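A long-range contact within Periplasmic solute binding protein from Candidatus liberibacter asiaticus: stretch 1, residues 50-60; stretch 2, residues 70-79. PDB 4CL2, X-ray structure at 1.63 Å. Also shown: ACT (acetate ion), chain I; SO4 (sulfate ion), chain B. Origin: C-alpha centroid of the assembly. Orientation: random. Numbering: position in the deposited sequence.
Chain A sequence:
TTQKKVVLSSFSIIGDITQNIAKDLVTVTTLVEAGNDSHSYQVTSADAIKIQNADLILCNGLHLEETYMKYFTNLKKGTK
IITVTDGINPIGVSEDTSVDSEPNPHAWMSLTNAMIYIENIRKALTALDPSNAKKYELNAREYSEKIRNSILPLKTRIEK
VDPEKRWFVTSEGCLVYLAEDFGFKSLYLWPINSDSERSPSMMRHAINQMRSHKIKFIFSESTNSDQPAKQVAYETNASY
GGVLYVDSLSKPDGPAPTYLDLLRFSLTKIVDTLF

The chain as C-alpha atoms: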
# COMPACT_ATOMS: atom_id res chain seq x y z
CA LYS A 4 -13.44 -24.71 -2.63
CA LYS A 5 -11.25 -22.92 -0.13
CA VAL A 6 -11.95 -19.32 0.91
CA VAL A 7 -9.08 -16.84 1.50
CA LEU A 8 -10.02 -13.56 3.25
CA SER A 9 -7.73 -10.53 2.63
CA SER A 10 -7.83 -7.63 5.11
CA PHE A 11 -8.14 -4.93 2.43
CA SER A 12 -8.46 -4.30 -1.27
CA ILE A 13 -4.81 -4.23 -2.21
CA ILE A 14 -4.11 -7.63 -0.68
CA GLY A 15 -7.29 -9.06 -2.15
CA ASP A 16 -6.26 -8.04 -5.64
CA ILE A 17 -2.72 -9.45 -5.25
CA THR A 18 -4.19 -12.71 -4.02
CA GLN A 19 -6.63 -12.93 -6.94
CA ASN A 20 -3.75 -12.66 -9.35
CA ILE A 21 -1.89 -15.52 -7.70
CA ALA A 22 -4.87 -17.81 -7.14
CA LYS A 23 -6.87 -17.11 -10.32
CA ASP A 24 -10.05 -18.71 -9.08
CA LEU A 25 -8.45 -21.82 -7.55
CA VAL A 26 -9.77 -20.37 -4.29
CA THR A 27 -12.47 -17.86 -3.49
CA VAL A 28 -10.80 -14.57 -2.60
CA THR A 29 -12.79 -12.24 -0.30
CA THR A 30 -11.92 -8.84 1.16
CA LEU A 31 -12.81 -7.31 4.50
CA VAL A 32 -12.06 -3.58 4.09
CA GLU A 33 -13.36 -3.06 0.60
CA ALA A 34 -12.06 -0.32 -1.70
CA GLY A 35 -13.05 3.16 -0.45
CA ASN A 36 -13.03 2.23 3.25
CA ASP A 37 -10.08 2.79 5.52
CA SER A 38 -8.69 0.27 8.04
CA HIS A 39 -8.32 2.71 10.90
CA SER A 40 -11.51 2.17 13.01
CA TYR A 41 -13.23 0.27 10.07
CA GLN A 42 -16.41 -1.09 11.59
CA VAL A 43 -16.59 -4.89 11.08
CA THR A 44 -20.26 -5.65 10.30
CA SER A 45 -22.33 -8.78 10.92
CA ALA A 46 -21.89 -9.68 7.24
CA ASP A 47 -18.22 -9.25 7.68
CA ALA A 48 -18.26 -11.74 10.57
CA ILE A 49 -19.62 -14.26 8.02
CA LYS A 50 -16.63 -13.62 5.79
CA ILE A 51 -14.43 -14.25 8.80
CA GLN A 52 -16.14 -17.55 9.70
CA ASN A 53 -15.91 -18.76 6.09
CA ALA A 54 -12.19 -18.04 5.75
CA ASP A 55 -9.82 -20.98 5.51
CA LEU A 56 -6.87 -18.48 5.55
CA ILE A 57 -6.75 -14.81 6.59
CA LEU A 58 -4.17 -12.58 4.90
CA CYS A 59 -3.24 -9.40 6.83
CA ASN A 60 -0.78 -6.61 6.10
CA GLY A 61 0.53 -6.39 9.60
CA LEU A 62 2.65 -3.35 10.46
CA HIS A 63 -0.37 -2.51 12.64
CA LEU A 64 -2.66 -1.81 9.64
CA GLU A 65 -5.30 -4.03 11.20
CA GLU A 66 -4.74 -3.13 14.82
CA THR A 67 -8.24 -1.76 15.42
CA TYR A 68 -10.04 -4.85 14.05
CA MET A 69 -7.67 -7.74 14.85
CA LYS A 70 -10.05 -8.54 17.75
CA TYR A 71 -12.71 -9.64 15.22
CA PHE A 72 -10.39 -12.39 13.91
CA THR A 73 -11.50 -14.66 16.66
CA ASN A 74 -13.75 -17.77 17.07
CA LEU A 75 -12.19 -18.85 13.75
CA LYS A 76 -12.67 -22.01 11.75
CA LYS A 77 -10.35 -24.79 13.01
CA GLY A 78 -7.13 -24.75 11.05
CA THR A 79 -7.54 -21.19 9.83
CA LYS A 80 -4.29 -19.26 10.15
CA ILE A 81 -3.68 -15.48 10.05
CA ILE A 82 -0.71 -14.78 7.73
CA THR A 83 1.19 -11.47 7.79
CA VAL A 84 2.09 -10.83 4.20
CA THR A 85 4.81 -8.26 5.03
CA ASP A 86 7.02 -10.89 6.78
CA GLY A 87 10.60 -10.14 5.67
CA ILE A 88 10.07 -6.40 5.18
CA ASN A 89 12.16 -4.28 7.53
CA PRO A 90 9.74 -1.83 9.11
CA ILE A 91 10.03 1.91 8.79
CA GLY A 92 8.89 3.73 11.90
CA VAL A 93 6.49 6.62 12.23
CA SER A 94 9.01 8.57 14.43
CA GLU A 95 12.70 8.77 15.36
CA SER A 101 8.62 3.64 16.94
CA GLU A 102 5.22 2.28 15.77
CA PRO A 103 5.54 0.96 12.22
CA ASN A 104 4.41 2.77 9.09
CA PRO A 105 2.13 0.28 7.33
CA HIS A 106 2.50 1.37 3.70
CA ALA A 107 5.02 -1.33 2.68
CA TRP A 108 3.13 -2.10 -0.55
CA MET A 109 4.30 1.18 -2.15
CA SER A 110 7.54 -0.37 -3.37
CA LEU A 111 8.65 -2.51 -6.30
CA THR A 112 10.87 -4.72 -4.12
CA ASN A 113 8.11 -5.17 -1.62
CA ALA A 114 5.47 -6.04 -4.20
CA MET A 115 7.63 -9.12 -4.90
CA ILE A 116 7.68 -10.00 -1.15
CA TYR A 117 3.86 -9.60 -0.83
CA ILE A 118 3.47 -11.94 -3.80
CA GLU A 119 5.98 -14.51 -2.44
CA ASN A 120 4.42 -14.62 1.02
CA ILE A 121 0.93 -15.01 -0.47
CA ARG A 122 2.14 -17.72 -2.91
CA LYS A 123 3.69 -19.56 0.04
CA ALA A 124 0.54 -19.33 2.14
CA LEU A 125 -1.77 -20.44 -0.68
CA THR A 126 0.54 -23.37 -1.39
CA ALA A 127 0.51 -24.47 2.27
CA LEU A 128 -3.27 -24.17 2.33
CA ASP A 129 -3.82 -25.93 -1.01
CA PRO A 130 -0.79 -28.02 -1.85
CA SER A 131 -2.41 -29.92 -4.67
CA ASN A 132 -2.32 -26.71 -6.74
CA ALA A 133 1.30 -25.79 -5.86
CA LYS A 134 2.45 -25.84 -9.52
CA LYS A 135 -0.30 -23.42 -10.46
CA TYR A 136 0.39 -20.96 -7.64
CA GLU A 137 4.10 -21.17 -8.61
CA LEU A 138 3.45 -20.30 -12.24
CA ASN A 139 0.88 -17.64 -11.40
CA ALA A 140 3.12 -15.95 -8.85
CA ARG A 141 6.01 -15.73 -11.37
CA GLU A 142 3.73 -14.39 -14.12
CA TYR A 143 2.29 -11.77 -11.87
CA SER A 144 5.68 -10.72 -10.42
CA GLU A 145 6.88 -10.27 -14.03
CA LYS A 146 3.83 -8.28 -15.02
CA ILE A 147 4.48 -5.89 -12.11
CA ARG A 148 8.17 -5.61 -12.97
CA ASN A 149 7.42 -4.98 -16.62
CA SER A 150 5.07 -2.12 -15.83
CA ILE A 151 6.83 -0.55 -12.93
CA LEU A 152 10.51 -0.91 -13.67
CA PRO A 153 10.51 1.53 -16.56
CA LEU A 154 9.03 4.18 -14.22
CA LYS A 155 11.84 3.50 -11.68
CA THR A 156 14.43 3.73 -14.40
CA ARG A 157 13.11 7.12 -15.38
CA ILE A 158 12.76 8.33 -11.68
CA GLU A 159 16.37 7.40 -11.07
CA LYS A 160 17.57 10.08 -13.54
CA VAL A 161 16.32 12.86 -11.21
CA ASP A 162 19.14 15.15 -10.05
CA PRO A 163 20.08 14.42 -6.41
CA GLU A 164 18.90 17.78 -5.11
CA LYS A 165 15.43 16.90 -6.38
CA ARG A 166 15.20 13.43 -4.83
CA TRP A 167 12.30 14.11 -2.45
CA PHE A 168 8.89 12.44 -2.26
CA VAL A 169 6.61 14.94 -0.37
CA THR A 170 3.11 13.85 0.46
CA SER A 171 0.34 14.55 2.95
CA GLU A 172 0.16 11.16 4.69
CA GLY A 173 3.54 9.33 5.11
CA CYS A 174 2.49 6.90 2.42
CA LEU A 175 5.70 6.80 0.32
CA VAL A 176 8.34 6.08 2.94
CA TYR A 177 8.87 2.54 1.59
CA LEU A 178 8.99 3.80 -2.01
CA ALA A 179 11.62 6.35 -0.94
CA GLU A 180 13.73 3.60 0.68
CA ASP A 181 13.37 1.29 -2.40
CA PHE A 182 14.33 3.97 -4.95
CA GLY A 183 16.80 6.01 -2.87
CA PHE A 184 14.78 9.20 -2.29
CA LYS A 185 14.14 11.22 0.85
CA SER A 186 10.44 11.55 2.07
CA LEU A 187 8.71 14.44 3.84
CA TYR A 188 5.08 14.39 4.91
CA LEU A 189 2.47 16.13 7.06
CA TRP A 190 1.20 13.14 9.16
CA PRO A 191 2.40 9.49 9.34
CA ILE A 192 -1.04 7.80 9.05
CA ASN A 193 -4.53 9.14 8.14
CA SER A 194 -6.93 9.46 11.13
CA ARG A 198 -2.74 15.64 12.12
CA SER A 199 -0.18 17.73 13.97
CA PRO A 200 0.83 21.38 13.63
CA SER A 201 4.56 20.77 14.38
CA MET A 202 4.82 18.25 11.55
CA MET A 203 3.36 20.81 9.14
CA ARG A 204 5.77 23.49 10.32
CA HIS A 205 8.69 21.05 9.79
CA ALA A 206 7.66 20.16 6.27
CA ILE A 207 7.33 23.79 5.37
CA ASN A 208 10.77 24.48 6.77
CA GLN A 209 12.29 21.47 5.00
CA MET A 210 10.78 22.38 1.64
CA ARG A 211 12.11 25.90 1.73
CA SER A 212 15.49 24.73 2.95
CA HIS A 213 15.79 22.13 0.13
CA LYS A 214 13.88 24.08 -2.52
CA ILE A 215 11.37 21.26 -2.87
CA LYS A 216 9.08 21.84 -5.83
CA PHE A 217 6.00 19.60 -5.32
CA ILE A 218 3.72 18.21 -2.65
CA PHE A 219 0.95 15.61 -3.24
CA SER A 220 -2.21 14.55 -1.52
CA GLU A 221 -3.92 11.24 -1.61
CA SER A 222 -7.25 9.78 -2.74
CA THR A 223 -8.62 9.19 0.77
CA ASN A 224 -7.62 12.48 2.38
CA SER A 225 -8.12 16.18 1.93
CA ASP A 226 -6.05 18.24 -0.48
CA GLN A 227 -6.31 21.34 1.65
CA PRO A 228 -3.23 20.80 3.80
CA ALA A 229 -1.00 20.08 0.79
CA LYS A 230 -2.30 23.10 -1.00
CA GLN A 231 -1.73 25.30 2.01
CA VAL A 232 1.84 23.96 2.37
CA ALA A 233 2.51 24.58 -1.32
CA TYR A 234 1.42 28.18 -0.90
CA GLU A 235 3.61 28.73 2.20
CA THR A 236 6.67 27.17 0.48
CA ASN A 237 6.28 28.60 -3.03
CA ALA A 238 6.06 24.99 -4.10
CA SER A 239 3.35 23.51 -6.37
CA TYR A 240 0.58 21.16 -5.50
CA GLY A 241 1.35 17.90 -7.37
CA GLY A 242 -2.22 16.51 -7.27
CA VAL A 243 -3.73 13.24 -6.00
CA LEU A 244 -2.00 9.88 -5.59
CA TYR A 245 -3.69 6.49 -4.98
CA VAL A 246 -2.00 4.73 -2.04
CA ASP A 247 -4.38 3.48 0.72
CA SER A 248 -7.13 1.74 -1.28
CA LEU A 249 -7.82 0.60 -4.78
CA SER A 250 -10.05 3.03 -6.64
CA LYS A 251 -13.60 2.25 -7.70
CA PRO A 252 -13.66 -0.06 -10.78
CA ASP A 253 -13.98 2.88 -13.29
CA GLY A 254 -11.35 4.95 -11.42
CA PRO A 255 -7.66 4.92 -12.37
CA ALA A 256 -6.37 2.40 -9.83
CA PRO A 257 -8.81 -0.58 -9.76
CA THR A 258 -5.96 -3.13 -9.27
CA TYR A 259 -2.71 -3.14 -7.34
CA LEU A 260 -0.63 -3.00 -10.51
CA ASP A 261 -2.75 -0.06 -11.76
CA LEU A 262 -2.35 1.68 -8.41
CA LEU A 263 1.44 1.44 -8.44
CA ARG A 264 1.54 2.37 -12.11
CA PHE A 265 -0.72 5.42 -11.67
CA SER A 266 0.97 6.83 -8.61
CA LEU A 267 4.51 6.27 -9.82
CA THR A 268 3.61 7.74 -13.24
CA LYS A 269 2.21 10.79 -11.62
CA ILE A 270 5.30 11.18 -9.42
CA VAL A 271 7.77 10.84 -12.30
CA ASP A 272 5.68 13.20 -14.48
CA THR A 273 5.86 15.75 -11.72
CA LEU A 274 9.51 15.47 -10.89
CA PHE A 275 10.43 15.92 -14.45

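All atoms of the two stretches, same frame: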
# COMPACT_ATOMS: atom_id res chain seq x y z
N LYS A 50 -17.85 -13.46 6.55
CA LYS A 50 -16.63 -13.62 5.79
C LYS A 50 -15.52 -14.22 6.64
O LYS A 50 -14.77 -15.07 6.20
CB LYS A 50 -16.15 -12.31 5.23
CG LYS A 50 -17.02 -11.77 4.13
CD LYS A 50 -16.38 -10.50 3.54
CE LYS A 50 -17.25 -9.97 2.45
NZ LYS A 50 -16.75 -8.73 1.77
N ILE A 51 -15.43 -13.75 7.87
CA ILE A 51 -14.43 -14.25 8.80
C ILE A 51 -14.61 -15.73 9.14
O ILE A 51 -13.62 -16.49 9.21
CB ILE A 51 -14.36 -13.28 10.05
CG1 ILE A 51 -13.82 -11.91 9.59
CG2 ILE A 51 -13.50 -13.91 11.17
CD1 ILE A 51 -13.94 -10.84 10.66
N GLN A 52 -15.83 -16.14 9.40
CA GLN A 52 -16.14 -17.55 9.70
C GLN A 52 -15.83 -18.48 8.50
O GLN A 52 -15.36 -19.62 8.68
CB GLN A 52 -17.60 -17.74 10.09
CG GLN A 52 -17.95 -17.20 11.46
CD GLN A 52 -17.04 -17.86 12.52
OE1 GLN A 52 -17.00 -19.09 12.65
NE2 GLN A 52 -16.35 -17.03 13.31
N ASN A 53 -16.12 -17.97 7.31
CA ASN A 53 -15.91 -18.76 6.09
C ASN A 53 -14.45 -18.91 5.71
O ASN A 53 -14.12 -19.90 5.00
CB ASN A 53 -16.63 -18.14 4.90
CG ASN A 53 -18.13 -18.27 4.98
OD1 ASN A 53 -18.87 -17.49 4.33
ND2 ASN A 53 -18.60 -19.24 5.61
N ALA A 54 -13.59 -18.02 6.16
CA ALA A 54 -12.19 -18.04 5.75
C ALA A 54 -11.48 -19.33 6.20
O ALA A 54 -11.50 -19.72 7.37
CB ALA A 54 -11.49 -16.83 6.31
N ASP A 55 -10.79 -19.93 5.24
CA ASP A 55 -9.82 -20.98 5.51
C ASP A 55 -8.41 -20.44 5.78
O ASP A 55 -7.54 -21.19 6.20
CB ASP A 55 -9.83 -21.96 4.29
CG ASP A 55 -11.14 -22.62 4.13
OD1 ASP A 55 -11.60 -23.29 5.10
OD2 ASP A 55 -11.77 -22.47 3.09
N LEU A 56 -8.18 -19.17 5.48
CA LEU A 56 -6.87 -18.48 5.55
C LEU A 56 -7.21 -17.01 5.61
O LEU A 56 -8.13 -16.57 4.82
CB LEU A 56 -6.04 -18.82 4.32
CG LEU A 56 -4.69 -18.16 4.20
CD1 LEU A 56 -3.79 -18.56 5.32
CD2 LEU A 56 -4.09 -18.53 2.85
N ILE A 57 -6.55 -16.27 6.50
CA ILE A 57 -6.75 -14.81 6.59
C ILE A 57 -5.40 -14.15 6.31
O ILE A 57 -4.41 -14.48 6.93
CB ILE A 57 -7.30 -14.40 7.94
CG1 ILE A 57 -8.66 -15.05 8.16
CG2 ILE A 57 -7.40 -12.89 8.01
CD1 ILE A 57 -9.28 -14.79 9.52
N LEU A 58 -5.39 -13.26 5.31
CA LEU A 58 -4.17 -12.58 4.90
C LEU A 58 -4.22 -11.10 5.34
O LEU A 58 -5.08 -10.33 4.91
CB LEU A 58 -4.02 -12.66 3.41
CG LEU A 58 -3.96 -14.03 2.76
CD1 LEU A 58 -3.90 -13.85 1.23
CD2 LEU A 58 -2.75 -14.81 3.32
N CYS A 59 -3.32 -10.76 6.25
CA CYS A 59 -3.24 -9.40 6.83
C CYS A 59 -1.94 -8.73 6.33
O CYS A 59 -0.94 -9.40 6.08
CB CYS A 59 -3.20 -9.43 8.36
SG CYS A 59 -4.86 -9.83 9.04
N ASN A 60 -1.96 -7.41 6.34
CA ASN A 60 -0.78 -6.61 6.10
C ASN A 60 0.20 -6.65 7.22
O ASN A 60 1.45 -6.67 6.99
CB ASN A 60 -1.18 -5.14 5.96
CG ASN A 60 -0.06 -4.31 5.30
OD1 ASN A 60 0.17 -4.43 4.10
ND2 ASN A 60 0.55 -3.44 6.08
N LYS A 70 -9.17 -7.89 16.75
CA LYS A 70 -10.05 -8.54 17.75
C LYS A 70 -11.23 -9.29 17.12
O LYS A 70 -11.80 -10.15 17.77
CB LYS A 70 -10.61 -7.56 18.76
CG LYS A 70 -11.46 -6.45 18.13
CD LYS A 70 -11.86 -5.44 19.17
CE LYS A 70 -12.75 -4.42 18.51
NZ LYS A 70 -13.20 -3.38 19.45
N TYR A 71 -11.60 -8.96 15.89
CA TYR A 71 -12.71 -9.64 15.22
C TYR A 71 -12.25 -10.94 14.57
O TYR A 71 -13.11 -11.72 14.10
CB TYR A 71 -13.34 -8.76 14.14
CG TYR A 71 -14.07 -7.60 14.74
CD1 TYR A 71 -15.39 -7.71 15.17
CD2 TYR A 71 -13.42 -6.39 14.92
CE1 TYR A 71 -16.04 -6.63 15.73
CE2 TYR A 71 -14.06 -5.32 15.49
CZ TYR A 71 -15.35 -5.45 15.90
OH TYR A 71 -15.96 -4.37 16.46
N PHE A 72 -10.92 -11.14 14.46
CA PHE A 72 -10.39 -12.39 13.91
C PHE A 72 -10.26 -13.39 15.02
O PHE A 72 -9.19 -13.88 15.34
CB PHE A 72 -9.08 -12.21 13.13
CG PHE A 72 -9.14 -11.25 11.98
CD1 PHE A 72 -10.12 -11.33 10.98
CD2 PHE A 72 -8.12 -10.33 11.79
CE1 PHE A 72 -10.16 -10.47 9.94
CE2 PHE A 72 -8.14 -9.46 10.71
CZ PHE A 72 -9.12 -9.51 9.76
N THR A 73 -11.42 -13.79 15.56
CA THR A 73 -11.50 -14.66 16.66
C THR A 73 -12.66 -15.67 16.45
O THR A 73 -13.47 -15.47 15.54
CB THR A 73 -11.71 -13.84 17.94
OG1 THR A 73 -11.54 -14.68 19.06
CG2 THR A 73 -13.05 -13.27 18.02
N ASN A 74 -12.75 -16.72 17.29
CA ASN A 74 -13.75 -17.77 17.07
C ASN A 74 -13.68 -18.34 15.65
O ASN A 74 -14.71 -18.56 14.99
CB ASN A 74 -15.13 -17.19 17.40
CG ASN A 74 -16.19 -18.23 17.57
OD1 ASN A 74 -15.95 -19.38 17.98
ND2 ASN A 74 -17.44 -17.81 17.34
N LEU A 75 -12.45 -18.48 15.14
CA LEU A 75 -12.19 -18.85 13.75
C LEU A 75 -12.44 -20.34 13.48
O LEU A 75 -12.45 -21.15 14.37
CB LEU A 75 -10.78 -18.50 13.33
CG LEU A 75 -10.29 -17.04 13.45
CD1 LEU A 75 -8.82 -16.91 13.05
CD2 LEU A 75 -11.20 -16.14 12.66
N LYS A 76 -12.65 -20.66 12.20
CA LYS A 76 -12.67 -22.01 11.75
C LYS A 76 -11.38 -22.77 12.18
O LYS A 76 -10.27 -22.25 12.09
CB LYS A 76 -12.87 -22.00 10.21
CG LYS A 76 -13.39 -23.32 9.68
CD LYS A 76 -13.25 -23.45 8.18
CE LYS A 76 -14.00 -22.36 7.47
NZ LYS A 76 -14.23 -22.74 6.03
N LYS A 77 -11.55 -24.01 12.67
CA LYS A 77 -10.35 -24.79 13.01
C LYS A 77 -9.42 -24.91 11.86
O LYS A 77 -9.82 -25.23 10.75
CB LYS A 77 -10.76 -26.22 13.47
CG LYS A 77 -9.59 -27.12 13.81
CD LYS A 77 -10.06 -28.57 14.01
CE LYS A 77 -8.95 -29.61 13.90
NZ LYS A 77 -8.56 -30.15 15.23
N GLY A 78 -8.14 -24.67 12.10
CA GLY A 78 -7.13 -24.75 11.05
C GLY A 78 -6.83 -23.41 10.40
O GLY A 78 -5.88 -23.30 9.63
N THR A 79 -7.71 -22.43 10.58
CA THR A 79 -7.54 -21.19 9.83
C THR A 79 -6.46 -20.33 10.46
O THR A 79 -6.60 -19.91 11.64
CB THR A 79 -8.85 -20.37 9.78
OG1 THR A 79 -9.74 -21.07 8.89
CG2 THR A 79 -8.60 -18.96 9.23
C ACT I . -17.33 -13.94 17.04
O ACT I . -17.50 -12.97 17.85
OXT ACT I . -17.84 -15.03 17.29
CH3 ACT I . -16.49 -13.86 15.80
S SO4 B . -15.71 -9.91 -1.64
O1 SO4 B . -15.74 -8.47 -1.97
O2 SO4 B . -17.00 -10.64 -1.68
O3 SO4 B . -15.31 -9.96 -0.29
O4 SO4 B . -14.83 -10.59 -2.60
O HOH W 1 -12.30 -18.77 9.99
O HOH W 2 -15.79 -21.91 3.97
O HOH W 3 -5.18 -21.61 7.25

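Stretch 1 supplies the end of a helix and the strand that follows it; stretch 2 has no regular helix or strand and lies along both. The CA atoms of Ile51 and Phe72 are 6.8 Å apart, those of Gln52 and Leu75 5.8 Å, and those of Asp55 and Thr79 4.9 Å, so the two chains run in the same sense and draw together toward the strand. No backbone-to-backbone hydrogen bond joins them. The direct polar links all involve a side chain, and water supplies the rest. The contact buries 653 Å², both sides summed.

The apolar part combines residues from the helix and the strand. Ile51 and Ile57 both point toward stretch 2, and Leu75 meets both, its CD2 lying 3.5 Å from Ile51 CG2 and 3.9 Å from Ile57 CD1. Phe72 leaves its backbone sideways, but its ring reaches back to stretch 1. Ile57 CG2 sits over one face of the Phe72 ring, 4.2 Å from its centroid and 12° off the normal, a CH-pi contact. Ile51 CD1, 3.9 Å from Phe72 CD1, and Cys59 SG, 3.7 Å from Phe72 CE2, approach obliquely; the second is a sulfur-aromatic contact. Alternation along the strand brings Ile57 and Cys59 to this side, while Leu58 is out of reach. One aromatic ring thus touches both the helix and the strand.

The charged part gathers where the helix ends. Ala54 is the first residue to leave helical phi/psi, and the carbonyl oxygens nearby accept bonds from outside the helix. Lys76 points toward this turn, and its NZ donates to Asn53 O at 3.0 Å and to Asp55 OD1 at 2.8 Å, the latter within a salt bridge. The CA-to-CB bond of Asp55 points away, yet the end of its side chain comes nearer and meets the ammonium. A single lysine therefore neutralises a carboxylate and satisfies a main-chain acceptor.

Two neutral side chains also bond to backbone. Thr79 OG1 donates to Ala54 O at 2.7 Å, while its methyl CG2 lies 4.1 Å from Ile57 CG1, so the residue serves polar and apolar neighbours at once. Gln52, with chi1 and chi2 both m, carries its amide to stretch 2, where NE2 donates to Asn74 O at 2.8 Å with an angle of 160°. Asn74 ND2 in turn donates to acetate OXT at 2.8 Å; the ion probably comes from the crystallisation liquor.

Water adds further links between the stretches. Water 1 accepts from Lys76 N, and its oxygen lies 2.7 Å from Ile51 O and 2.9 Å from Ala54 O; water 2, donating to Asn53 O and accepting from Lys76 NZ, supplements their direct bond; water 3 donates to Asp55 O and Gly78 O. The type II turn from Lys76 to Thr79, closed by Thr79 N to Lys76 O at 3.0 Å, places both end residues toward stretch 1. Gly78 suits its phi of 95°, where a CB would jam against the preceding carbonyl oxygen.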